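Local coordinates for protein transcriptional regulator (GntR family) (Enterococcus faecalis, PDB 3DDV) that probably regulates transcription as a GntR-family repressor or activator, with a UTRA domain that probably senses a small-molecule effector and so alters DNA binding, at residues S20-L28 with L125-Q133; H82-A93 with I112-N123. All coordinates share one frame; numbering follows the deposited sequence.

The two contacts share the antiparallel sheet of the UTRA domain, their centres about 9 Å apart. Interaction 1 lays helix 20-26 across strand 126-135; interaction 2 pairs strand 84-95 with strand 111-121, which neighbours 126-135 in the sheet. Along the chain both segments of interaction 2 fall between those of interaction 1, so interaction 1 joins an early helix to the last long strand of the sheet. Val-130 O to Gln-117 N, 2.7 Å, is one of the probable backbone bonds joining the contacts. The helix covers one face, while strand 84-95, outermost within the chain, continues the sheet into the second subunit.

Interaction 1: S20-L28 with L125-Q133; sequences SSEMEKLQL and LPFEYVRTQ
A helix-on-sheet contact of the UTRA domain brings Lys-25 and Leu-26 of helix 20-26 against Pro-126 and Tyr-129 of strand 126-133, the two axes approaching to 8.6 Å. A CH-pi contact carries the middle of the interface: Lys-25 CG lies 3.7 Å from the centroid of the Tyr-129 ring and only 6° off its normal. The lysine chain bends at chi2 (-76°), which carries CE on toward the phenol OH. Arg-131 NE covers the opposite face near the rim, so the ring is sandwiched, and Glu-22 CG approaches its edge. A bound magnesium ion lies about 3 Å from the nearest atom of the Ser-21 side chain. Leu-26 CD2 fills the angle between Pro-126 CB and Tyr-129 CB, 4.0 Å from each of these two atoms. The Gln-27 side chain crosses the proline ring at about a right angle; with positive phi, Gln-27 is the C-prime residue of the Schellman motif closing the helix.

Glu-22 OE2 meets the guanidinium edge of Arg-131 in a salt bridge, 3.3 Å from NH2 and 3.5 Å from NH1, both hydrogen bonds weak, with the carboxylate turned 77° against the guanidinium. Arg-131 NH2 also reaches Tyr-129 O weakly. OE2 is shared between Ser-54 OG, its firmer partner, and Arg-131, while OE1 takes Ser-19 N; this probably favours the charged form of the buried carboxylate.

Interaction 2: H82-A93 with I112-N123; sequences HKIGHSNQTISA and ILRVRQVSYFEN
His-82 lies against Phe-121 at the end of the strand pair. Its CB sits over the centre of the Phe-121 ring, 3.7 Å from the centroid and 7° off the normal. CG, anti to the carbonyl carbon of His-82 (chi1 -77°), comes next, closest to Phe-121 CD2, which lies over the imidazole face near its rim, and ND1 reaches on to 3.7 Å from Phe-121 CE2. The two rings form an offset stack with planes 16° apart. At the far side of the imidazole, CD2 borders the amide of Asn-123, whose OD1 is taken by Leu-125 N.

Beyond this stack, Glu-122 N bonds Lys-83 O, and the register then slips by one residue between Ile-84 and Ser-87. This beta bulge has Gly-85 N and His-86 O both engaged by the backbone of Tyr-120, at its O and N respectively. From Ser-87 to Ala-93 the strands form a regular antiparallel ladder in the sheet of the UTRA domain, and Asn-88 to Ile-91 pair on their other side with a strand of the second subunit.

On the Ser-87 face, Gln-89 and Gln-117 run side by side, their amide planes clearly turned against each other; NE2 of Gln-89 gives a weak bond to OE1 of Gln-117, 3.1 Å. Ile-91 CG2 packs on Leu-113 CD1 farther along. On the other face, Asn-88 ND2 nears the edge of the Tyr-120 ring, 3.5 Å from CE2. A water bonded to Thr-90 O (2.8 Å), Ser-92 OG and Arg-114 NE bridges the strands, while Ser-92 OG covers one face of the Arg-114 guanidinium and Arg-116 NH2 the opposite one.

Interaction 1: S20-L28 with L125-Q133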
# COMPACT_ATOMS: atom_id res chain seq x y z
N SER B 20 -7.71 30.46 9.87
CA SER B 20 -8.48 29.24 10.12
C SER B 20 -7.62 28.01 10.44
O SER B 20 -7.88 27.27 11.41
CB SER B 20 -9.33 28.91 8.89
OG SER B 20 -9.94 30.10 8.44
N SER B 21 -6.63 27.75 9.61
CA SER B 21 -5.85 26.55 9.83
C SER B 21 -5.12 26.73 11.17
O SER B 21 -4.94 25.78 11.92
CB SER B 21 -4.93 26.24 8.66
OG SER B 21 -3.74 26.91 8.76
N GLU B 22 -4.75 27.97 11.49
CA GLU B 22 -4.06 28.18 12.74
C GLU B 22 -5.02 27.94 13.90
O GLU B 22 -4.64 27.39 14.91
CB GLU B 22 -3.40 29.56 12.77
CG GLU B 22 -2.19 29.64 11.84
CD GLU B 22 -1.56 31.03 11.76
OE1 GLU B 22 -2.25 32.02 12.03
OE2 GLU B 22 -0.37 31.12 11.42
N MET B 23 -6.28 28.35 13.76
CA MET B 23 -7.27 28.14 14.83
C MET B 23 -7.47 26.65 15.06
O MET B 23 -7.44 26.15 16.18
CB MET B 23 -8.60 28.77 14.44
CG MET B 23 -8.57 30.28 14.47
SD MET B 23 -10.13 31.04 13.96
CE MET B 23 -11.20 30.15 15.10
N GLU B 24 -7.64 25.94 13.96
CA GLU B 24 -7.91 24.53 13.99
C GLU B 24 -6.75 23.73 14.65
O GLU B 24 -6.97 23.00 15.62
CB GLU B 24 -8.21 24.11 12.53
CG GLU B 24 -8.90 22.76 12.32
CD GLU B 24 -8.02 21.72 11.65
OE1 GLU B 24 -6.79 21.92 11.54
OE2 GLU B 24 -8.58 20.68 11.23
N LYS B 25 -5.52 23.90 14.14
CA LYS B 25 -4.36 23.14 14.63
C LYS B 25 -3.91 23.55 16.03
O LYS B 25 -3.37 22.74 16.76
CB LYS B 25 -3.14 23.36 13.74
CG LYS B 25 -3.33 23.15 12.27
CD LYS B 25 -3.40 21.70 11.86
CE LYS B 25 -3.59 21.63 10.36
NZ LYS B 25 -3.90 20.24 9.93
N LEU B 26 -4.05 24.82 16.38
CA LEU B 26 -3.59 25.27 17.69
C LEU B 26 -4.76 25.31 18.65
O LEU B 26 -4.59 25.58 19.84
CB LEU B 26 -2.91 26.63 17.58
CG LEU B 26 -1.53 26.69 16.92
CD1 LEU B 26 -0.97 28.14 16.93
CD2 LEU B 26 -0.58 25.74 17.62
N GLN B 27 -5.95 25.01 18.11
CA GLN B 27 -7.17 24.90 18.88
C GLN B 27 -7.38 26.18 19.61
O GLN B 27 -7.17 26.24 20.81
CB GLN B 27 -7.12 23.72 19.84
CG GLN B 27 -7.38 22.38 19.21
CD GLN B 27 -6.81 21.27 20.07
OE1 GLN B 27 -6.83 21.38 21.30
NE2 GLN B 27 -6.25 20.21 19.45
N LEU B 28 -7.73 27.20 18.85
CA LEU B 28 -7.79 28.55 19.34
C LEU B 28 -8.95 29.19 18.66
O LEU B 28 -9.29 28.87 17.52
CB LEU B 28 -6.53 29.33 18.96
CG LEU B 28 -5.15 29.03 19.54
CD1 LEU B 28 -4.11 29.84 18.76
CD2 LEU B 28 -5.05 29.37 21.01
N LEU B 125 -2.46 20.07 25.11
CA LEU B 125 -2.56 21.45 24.56
C LEU B 125 -1.53 21.68 23.44
O LEU B 125 -0.32 21.50 23.66
CB LEU B 125 -2.27 22.48 25.65
CG LEU B 125 -2.40 23.98 25.33
CD1 LEU B 125 -3.85 24.36 25.17
CD2 LEU B 125 -1.67 24.86 26.42
N PRO B 126 -2.00 22.07 22.23
CA PRO B 126 -1.10 22.49 21.16
C PRO B 126 -0.24 23.68 21.56
O PRO B 126 -0.72 24.61 22.21
CB PRO B 126 -2.04 22.94 20.06
CG PRO B 126 -3.37 22.31 20.37
CD PRO B 126 -3.42 22.08 21.83
N PHE B 127 1.03 23.66 21.17
CA PHE B 127 1.83 24.83 21.39
C PHE B 127 2.61 25.28 20.17
O PHE B 127 3.35 26.24 20.24
CB PHE B 127 2.72 24.61 22.61
CG PHE B 127 3.84 23.66 22.38
CD1 PHE B 127 5.04 24.11 21.86
CD2 PHE B 127 3.71 22.32 22.73
CE1 PHE B 127 6.10 23.22 21.66
CE2 PHE B 127 4.75 21.44 22.53
CZ PHE B 127 5.96 21.88 21.98
N GLU B 128 2.41 24.65 19.03
CA GLU B 128 3.26 24.90 17.90
C GLU B 128 2.55 24.43 16.64
O GLU B 128 2.00 23.32 16.62
CB GLU B 128 4.50 24.07 18.10
CG GLU B 128 5.71 24.70 17.64
CD GLU B 128 6.98 23.81 17.73
OE1 GLU B 128 6.92 22.52 17.67
OE2 GLU B 128 8.06 24.48 17.80
N TYR B 129 2.53 25.24 15.59
CA TYR B 129 2.12 24.75 14.28
C TYR B 129 3.21 25.18 13.32
O TYR B 129 3.41 26.34 13.07
CB TYR B 129 0.78 25.36 13.88
CG TYR B 129 0.35 25.01 12.49
CD1 TYR B 129 0.61 23.77 11.95
CD2 TYR B 129 -0.36 25.90 11.72
CE1 TYR B 129 0.21 23.43 10.68
CE2 TYR B 129 -0.80 25.56 10.44
CZ TYR B 129 -0.49 24.32 9.94
OH TYR B 129 -0.87 23.95 8.67
N VAL B 130 3.96 24.24 12.81
CA VAL B 130 5.21 24.58 12.15
C VAL B 130 5.18 24.01 10.76
O VAL B 130 4.73 22.88 10.55
CB VAL B 130 6.46 24.08 12.97
CG1 VAL B 130 7.76 24.55 12.34
CG2 VAL B 130 6.34 24.55 14.43
N ARG B 131 5.56 24.82 9.80
CA ARG B 131 5.38 24.43 8.40
C ARG B 131 6.69 24.77 7.74
O ARG B 131 7.07 25.96 7.64
CB ARG B 131 4.24 25.20 7.78
CG ARG B 131 2.92 25.01 8.54
CD ARG B 131 2.09 26.27 8.56
NE ARG B 131 2.33 27.02 9.77
CZ ARG B 131 1.76 28.20 10.03
NH1 ARG B 131 0.97 28.80 9.18
NH2 ARG B 131 2.03 28.80 11.15
N THR B 132 7.39 23.71 7.36
CA THR B 132 8.72 23.85 6.89
C THR B 132 8.84 23.37 5.47
O THR B 132 8.26 22.37 5.09
CB THR B 132 9.62 23.07 7.74
OG1 THR B 132 9.54 23.59 9.06
CG2 THR B 132 11.02 23.19 7.22
N GLN B 133 9.64 24.10 4.72
CA GLN B 133 9.84 23.83 3.34
C GLN B 133 11.37 23.69 3.10
O GLN B 133 12.16 24.67 3.24
CB GLN B 133 9.24 25.01 2.61
CG GLN B 133 8.41 24.65 1.42
CD GLN B 133 7.26 25.52 1.21
OE1 GLN B 133 6.58 25.89 2.16
NE2 GLN B 133 6.99 25.84 -0.04

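Interaction 2: H82-A93 with I112-N123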
# COMPACT_ATOMS: atom_id res chain seq x y z
N HIS B 82 5.28 22.77 32.18
CA HIS B 82 4.59 21.83 31.31
C HIS B 82 5.69 21.02 30.66
O HIS B 82 6.84 21.46 30.58
CB HIS B 82 3.82 22.50 30.19
CG HIS B 82 2.53 23.13 30.59
ND1 HIS B 82 2.26 24.47 30.40
CD2 HIS B 82 1.41 22.60 31.14
CE1 HIS B 82 1.04 24.74 30.83
NE2 HIS B 82 0.50 23.62 31.28
N LYS B 83 5.31 19.86 30.17
CA LYS B 83 6.25 19.02 29.45
C LYS B 83 5.82 18.90 28.00
O LYS B 83 4.64 18.78 27.68
CB LYS B 83 6.36 17.64 30.11
CG LYS B 83 6.99 17.66 31.51
CD LYS B 83 8.47 18.11 31.47
CE LYS B 83 9.13 18.11 32.84
NZ LYS B 83 10.35 17.24 32.77
N ILE B 84 6.81 18.96 27.13
CA ILE B 84 6.60 18.73 25.72
C ILE B 84 6.10 17.28 25.49
O ILE B 84 6.82 16.33 25.75
CB ILE B 84 7.92 19.01 24.92
CG1 ILE B 84 8.28 20.51 25.04
CG2 ILE B 84 7.78 18.53 23.45
CD1 ILE B 84 9.52 20.93 24.29
N GLY B 85 4.85 17.13 25.03
CA GLY B 85 4.26 15.80 24.81
C GLY B 85 4.42 15.26 23.39
O GLY B 85 5.50 15.27 22.82
N HIS B 86 3.32 14.80 22.81
CA HIS B 86 3.37 14.22 21.47
C HIS B 86 3.59 15.27 20.39
O HIS B 86 3.36 16.46 20.60
CB HIS B 86 2.08 13.45 21.20
CG HIS B 86 1.92 12.25 22.08
ND1 HIS B 86 0.71 11.88 22.64
CD2 HIS B 86 2.84 11.36 22.55
CE1 HIS B 86 0.89 10.81 23.40
NE2 HIS B 86 2.17 10.47 23.37
N SER B 87 4.02 14.83 19.22
CA SER B 87 3.97 15.68 18.03
C SER B 87 3.53 14.83 16.85
O SER B 87 3.55 13.60 16.90
CB SER B 87 5.32 16.34 17.77
OG SER B 87 6.21 15.37 17.25
N ASN B 88 3.07 15.48 15.79
CA ASN B 88 2.75 14.77 14.58
C ASN B 88 3.12 15.58 13.32
O ASN B 88 3.26 16.79 13.35
CB ASN B 88 1.32 14.22 14.66
CG ASN B 88 0.28 15.27 14.59
OD1 ASN B 88 0.14 15.95 13.55
ND2 ASN B 88 -0.50 15.42 15.66
N GLN B 89 3.38 14.88 12.25
CA GLN B 89 4.03 15.45 11.09
C GLN B 89 3.38 14.90 9.85
O GLN B 89 2.99 13.76 9.80
CB GLN B 89 5.49 15.03 11.09
CG GLN B 89 6.36 15.84 11.97
CD GLN B 89 7.70 15.19 12.18
OE1 GLN B 89 7.77 13.96 12.26
NE2 GLN B 89 8.77 16.01 12.29
N THR B 90 3.29 15.72 8.83
CA THR B 90 2.71 15.32 7.56
C THR B 90 3.68 15.77 6.51
O THR B 90 3.95 16.96 6.37
CB THR B 90 1.33 15.95 7.34
OG1 THR B 90 0.52 15.69 8.49
CG2 THR B 90 0.62 15.38 6.09
N ILE B 91 4.25 14.79 5.82
CA ILE B 91 5.31 15.03 4.86
C ILE B 91 4.79 14.93 3.45
O ILE B 91 4.15 13.97 3.11
CB ILE B 91 6.41 14.01 5.05
CG1 ILE B 91 6.86 14.00 6.51
CG2 ILE B 91 7.58 14.31 4.12
CD1 ILE B 91 7.87 12.96 6.76
N SER B 92 5.02 15.96 2.65
CA SER B 92 4.61 15.94 1.25
C SER B 92 5.68 16.61 0.43
O SER B 92 6.63 17.13 0.96
CB SER B 92 3.29 16.67 1.08
OG SER B 92 3.37 17.98 1.61
N ALA B 93 5.49 16.57 -0.87
CA ALA B 93 6.40 17.13 -1.84
C ALA B 93 5.66 18.22 -2.62
O ALA B 93 4.55 18.03 -3.04
CB ALA B 93 6.84 16.06 -2.76
N ILE B 112 10.35 20.65 -3.38
CA ILE B 112 10.35 20.98 -1.95
C ILE B 112 9.79 19.85 -1.13
O ILE B 112 8.76 19.30 -1.47
CB ILE B 112 9.49 22.22 -1.63
CG1 ILE B 112 10.11 23.50 -2.23
CG2 ILE B 112 9.28 22.30 -0.16
CD1 ILE B 112 11.49 23.88 -1.69
N LEU B 113 10.49 19.51 -0.06
CA LEU B 113 9.96 18.54 0.88
C LEU B 113 9.30 19.38 1.94
O LEU B 113 9.96 20.21 2.59
CB LEU B 113 11.06 17.68 1.53
CG LEU B 113 10.42 16.69 2.51
CD1 LEU B 113 9.86 15.53 1.69
CD2 LEU B 113 11.34 16.24 3.56
N ARG B 114 8.01 19.15 2.13
CA ARG B 114 7.25 19.96 3.04
C ARG B 114 6.88 19.17 4.24
O ARG B 114 6.34 18.09 4.13
CB ARG B 114 5.95 20.40 2.42
CG ARG B 114 5.27 21.44 3.31
CD ARG B 114 4.23 22.20 2.57
NE ARG B 114 3.04 21.42 2.66
CZ ARG B 114 2.09 21.39 1.72
NH1 ARG B 114 2.23 22.11 0.62
NH2 ARG B 114 1.01 20.62 1.89
N VAL B 115 7.14 19.74 5.39
CA VAL B 115 6.72 19.12 6.62
C VAL B 115 5.86 20.10 7.37
O VAL B 115 6.28 21.20 7.63
CB VAL B 115 7.92 18.74 7.52
CG1 VAL B 115 7.44 17.97 8.75
CG2 VAL B 115 8.87 17.96 6.72
N ARG B 116 4.67 19.68 7.71
CA ARG B 116 3.84 20.43 8.59
C ARG B 116 3.71 19.64 9.87
O ARG B 116 3.39 18.46 9.84
CB ARG B 116 2.45 20.57 8.00
CG ARG B 116 2.34 21.38 6.70
CD ARG B 116 0.98 21.88 6.64
NE ARG B 116 0.39 22.00 5.32
CZ ARG B 116 0.45 23.09 4.58
NH1 ARG B 116 1.15 24.19 4.98
NH2 ARG B 116 -0.18 23.07 3.42
N GLN B 117 3.82 20.33 10.98
CA GLN B 117 3.83 19.68 12.27
C GLN B 117 3.04 20.45 13.32
O GLN B 117 3.13 21.65 13.36
CB GLN B 117 5.26 19.61 12.67
CG GLN B 117 5.52 19.68 14.13
CD GLN B 117 6.99 19.34 14.42
OE1 GLN B 117 7.62 18.48 13.77
NE2 GLN B 117 7.55 20.07 15.34
N VAL B 118 2.27 19.73 14.14
CA VAL B 118 1.71 20.25 15.39
C VAL B 118 2.33 19.53 16.59
O VAL B 118 2.46 18.32 16.56
CB VAL B 118 0.21 20.07 15.49
CG1 VAL B 118 -0.29 20.67 16.78
CG2 VAL B 118 -0.45 20.70 14.32
N SER B 119 2.68 20.26 17.63
CA SER B 119 3.29 19.69 18.81
C SER B 119 2.44 20.05 20.00
O SER B 119 1.85 21.14 20.06
CB SER B 119 4.69 20.24 19.05
OG SER B 119 5.52 20.01 17.94
N TYR B 120 2.42 19.15 20.98
CA TYR B 120 1.51 19.28 22.09
C TYR B 120 2.20 19.16 23.44
O TYR B 120 3.24 18.51 23.57
CB TYR B 120 0.45 18.17 22.00
CG TYR B 120 -0.31 18.15 20.72
CD1 TYR B 120 -1.56 18.73 20.64
CD2 TYR B 120 0.22 17.55 19.60
CE1 TYR B 120 -2.28 18.71 19.45
CE2 TYR B 120 -0.48 17.53 18.41
CZ TYR B 120 -1.73 18.11 18.35
OH TYR B 120 -2.42 18.09 17.17
N PHE B 121 1.60 19.74 24.47
CA PHE B 121 2.06 19.42 25.81
C PHE B 121 1.58 18.02 26.22
O PHE B 121 0.55 17.50 25.71
CB PHE B 121 1.60 20.49 26.82
CG PHE B 121 2.34 21.79 26.69
CD1 PHE B 121 3.72 21.81 26.42
CD2 PHE B 121 1.68 22.99 26.83
CE1 PHE B 121 4.42 23.02 26.31
CE2 PHE B 121 2.36 24.20 26.72
CZ PHE B 121 3.73 24.22 26.46
N GLU B 122 2.30 17.41 27.17
CA GLU B 122 1.83 16.19 27.81
C GLU B 122 0.38 16.32 28.23
O GLU B 122 -0.28 15.32 28.34
CB GLU B 122 2.72 15.78 28.98
CG GLU B 122 4.10 15.36 28.48
CD GLU B 122 4.96 14.64 29.50
OE1 GLU B 122 4.72 14.85 30.72
OE2 GLU B 122 5.88 13.89 29.09
N ASN B 123 -0.14 17.53 28.44
CA ASN B 123 -1.54 17.61 28.80
C ASN B 123 -2.49 17.77 27.62
O ASN B 123 -3.66 18.12 27.82
CB ASN B 123 -1.76 18.69 29.84
CG ASN B 123 -1.59 20.11 29.30
OD1 ASN B 123 -1.91 20.42 28.14
ND2 ASN B 123 -1.09 21.00 30.17
O HOH W 1 1.89 19.26 30.30
O HOH W 2 3.27 18.51 4.16